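Local coordinates for citrate synthase (PDB 2P2W) that catalyses the condensation of oxaloacetate with acetyl-CoA and water to give citrate and CoA, a step of the tricarboxylic acid cycle, at the interface of chains A and B. Numbering follows the deposited sequence. Chains: chain A/B, Citrate synthase.

The interface of chains A and B. Residues chain A 85, 87-88, 92, 96; chain B 99-101.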
ATOM      1  N   PRO A  85      21.929  -1.507  -2.863  1.00 26.30           N
ATOM      2  CA  PRO A  85      22.725  -1.697  -1.650  1.00 25.75           C
ATOM      3  C   PRO A  85      22.558  -3.175  -1.301  1.00 26.43           C
ATOM      4  O   PRO A  85      21.571  -3.792  -1.700  1.00 24.64           O
ATOM      5  CB  PRO A  85      22.033  -0.788  -0.637  1.00 26.45           C
ATOM      6  CG  PRO A  85      21.481   0.308  -1.492  1.00 25.75           C
ATOM      7  CD  PRO A  85      20.925  -0.445  -2.675  1.00 25.32           C
ATOM      8  N   ASN A  87      22.261  -4.359   1.782  1.00 25.64           N
ATOM      9  CA  ASN A  87      21.695  -4.507   3.118  1.00 26.71           C
ATOM     10  C   ASN A  87      20.222  -4.134   3.201  1.00 25.62           C
ATOM     11  O   ASN A  87      19.757  -3.671   4.239  1.00 24.25           O
ATOM     12  CB  ASN A  87      22.489  -3.648   4.102  1.00 29.15           C
ATOM     13  CG  ASN A  87      22.293  -2.168   3.860  1.00 32.56           C
ATOM     14  OD1 ASN A  87      22.292  -1.711   2.717  1.00 32.85           O
ATOM     15  ND2 ASN A  87      22.129  -1.409   4.937  1.00 36.15           N
ATOM     16  N   LEU A  88      19.488  -4.330   2.111  1.00 22.87           N
ATOM     17  CA  LEU A  88      18.066  -4.006   2.095  1.00 22.96           C
ATOM     18  C   LEU A  88      17.232  -5.110   2.740  1.00 21.49           C
ATOM     19  O   LEU A  88      17.642  -6.269   2.772  1.00 21.15           O
ATOM     20  CB  LEU A  88      17.583  -3.805   0.654  1.00 24.02           C
ATOM     21  CG  LEU A  88      18.245  -2.711  -0.181  1.00 25.65           C
ATOM     22  CD1 LEU A  88      17.727  -2.783  -1.615  1.00 25.47           C
ATOM     23  CD2 LEU A  88      17.953  -1.351   0.436  1.00 25.90           C
ATOM     24  N   ASP A  92      11.315  -4.888   1.063  1.00 20.27           N
ATOM     25  CA  ASP A  92      11.593  -3.708   0.247  1.00 21.55           C
ATOM     26  C   ASP A  92      12.138  -4.109  -1.120  1.00 21.53           C
ATOM     27  O   ASP A  92      11.842  -3.465  -2.128  1.00 21.80           O
ATOM     28  CB  ASP A  92      12.582  -2.778   0.956  1.00 22.08           C
ATOM     29  CG  ASP A  92      11.965  -2.085   2.159  1.00 25.42           C
ATOM     30  OD1 ASP A  92      10.720  -2.007   2.219  1.00 25.18           O
ATOM     31  OD2 ASP A  92      12.717  -1.612   3.035  1.00 26.79           O
ATOM     32  N   ILE A  96      10.642  -2.979  -4.883  1.00 20.38           N
ATOM     33  CA  ILE A  96      11.450  -2.450  -5.975  1.00 19.57           C
ATOM     34  C   ILE A  96      11.223  -3.189  -7.285  1.00 19.28           C
ATOM     35  O   ILE A  96      10.891  -2.584  -8.304  1.00 19.23           O
ATOM     36  CB  ILE A  96      12.955  -2.527  -5.637  1.00 19.81           C
ATOM     37  CG1 ILE A  96      13.269  -1.622  -4.442  1.00 18.84           C
ATOM     38  CG2 ILE A  96      13.783  -2.125  -6.857  1.00 21.77           C
ATOM     39  CD1 ILE A  96      14.685  -1.795  -3.892  1.00 19.26           C
TER
ATOM     40  N   SER B  99      11.865   3.019  -1.503  1.00 24.79           N
ATOM     41  CA  SER B  99      12.062   1.653  -1.013  1.00 26.81           C
ATOM     42  C   SER B  99      13.542   1.252  -0.953  1.00 29.50           C
ATOM     43  O   SER B  99      13.891   0.095  -0.763  1.00 28.12           O
ATOM     44  CB  SER B  99      11.316   0.700  -1.950  1.00 24.99           C
ATOM     45  OG  SER B  99       9.916   0.963  -1.872  1.00 24.66           O
ATOM     46  N   ILE B 100      14.433   2.237  -1.164  1.00 32.09           N
ATOM     47  CA  ILE B 100      15.853   1.932  -1.017  1.00 38.06           C
ATOM     48  C   ILE B 100      16.394   2.431   0.331  1.00 41.33           C
ATOM     49  O   ILE B 100      17.037   3.466   0.443  1.00 44.54           O
ATOM     50  CB  ILE B 100      16.620   2.556  -2.186  1.00 38.50           C
ATOM     51  CG1 ILE B 100      16.140   1.935  -3.501  1.00 37.86           C
ATOM     52  CG2 ILE B 100      18.123   2.246  -2.053  1.00 39.25           C
ATOM     53  CD1 ILE B 100      16.414   2.829  -4.712  1.00 41.27           C
ATOM     54  N   HIS B 101      16.069   1.643   1.383  1.00 45.41           N
ATOM     55  CA  HIS B 101      16.453   2.001   2.747  1.00 48.26           C
ATOM     56  C   HIS B 101      16.151   3.465   3.059  1.00 48.53           C
ATOM     57  O   HIS B 101      15.074   3.822   3.522  1.00 49.95           O
ATOM     58  CB  HIS B 101      17.944   1.714   2.931  1.00 50.24           C
ATOM     59  CG  HIS B 101      18.177   1.182   4.320  1.00 53.96           C
ATOM     60  ND1 HIS B 101      19.328   0.575   4.710  1.00 55.20           N
ATOM     61  CD2 HIS B 101      17.308   1.225   5.415  1.00 54.96           C
ATOM     62  CE1 HIS B 101      19.154   0.270   6.011  1.00 55.93           C
ATOM     63  NE2 HIS B 101      17.954   0.648   6.458  1.00 56.10           N
TER
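A two-fold subunit interface, of which this patch is one part, joins two copies of a citrate synthase-family enzyme; the family is typically dimeric, and this patch helps hold chain A against chain B. The stretch B:Ser99 to B:His101, just past the B copy of helix 90-98, lies across the A copy of that helix and the loop before it. A:Ile96 packs by its long branch: CG1 lies 3.9 Å from CB of B:Ser99, and CD1 reaches CG1 of B:Ile100 at 4.0 Å, the two isoleucines crossing at about a right angle. With CG1 beside the backbone N (chi1 -64°) and the chain then extended, CD1 of A:Ile96 also rests 3.7 Å from the carbonyl O of B:Ser99. Were A:Ile96 shortened to an alanine, B:Ser99 CB and the CG1 branch of B:Ile100 would probably lose this aliphatic cover, opening a gap between the chains. One helical turn earlier, CB of A:Asp92 touches the carbonyl O of B:Ser99 at 3.6 Å. The other branch of B:Ile100, CG2, meets the CG and CD carbons of A:Pro85, 3.9 Å from CG. B:His101 is poorly ordered; as modelled, A:Leu88 CD2 comes 3.7 Å from its backbone N, the two side chains running past each other in opposite directions, and the amide ND2 of A:Asn87 lies in plane at the imidazole edge, 3.4 Å from ND1 of B:His101, with amide and ring 59° apart.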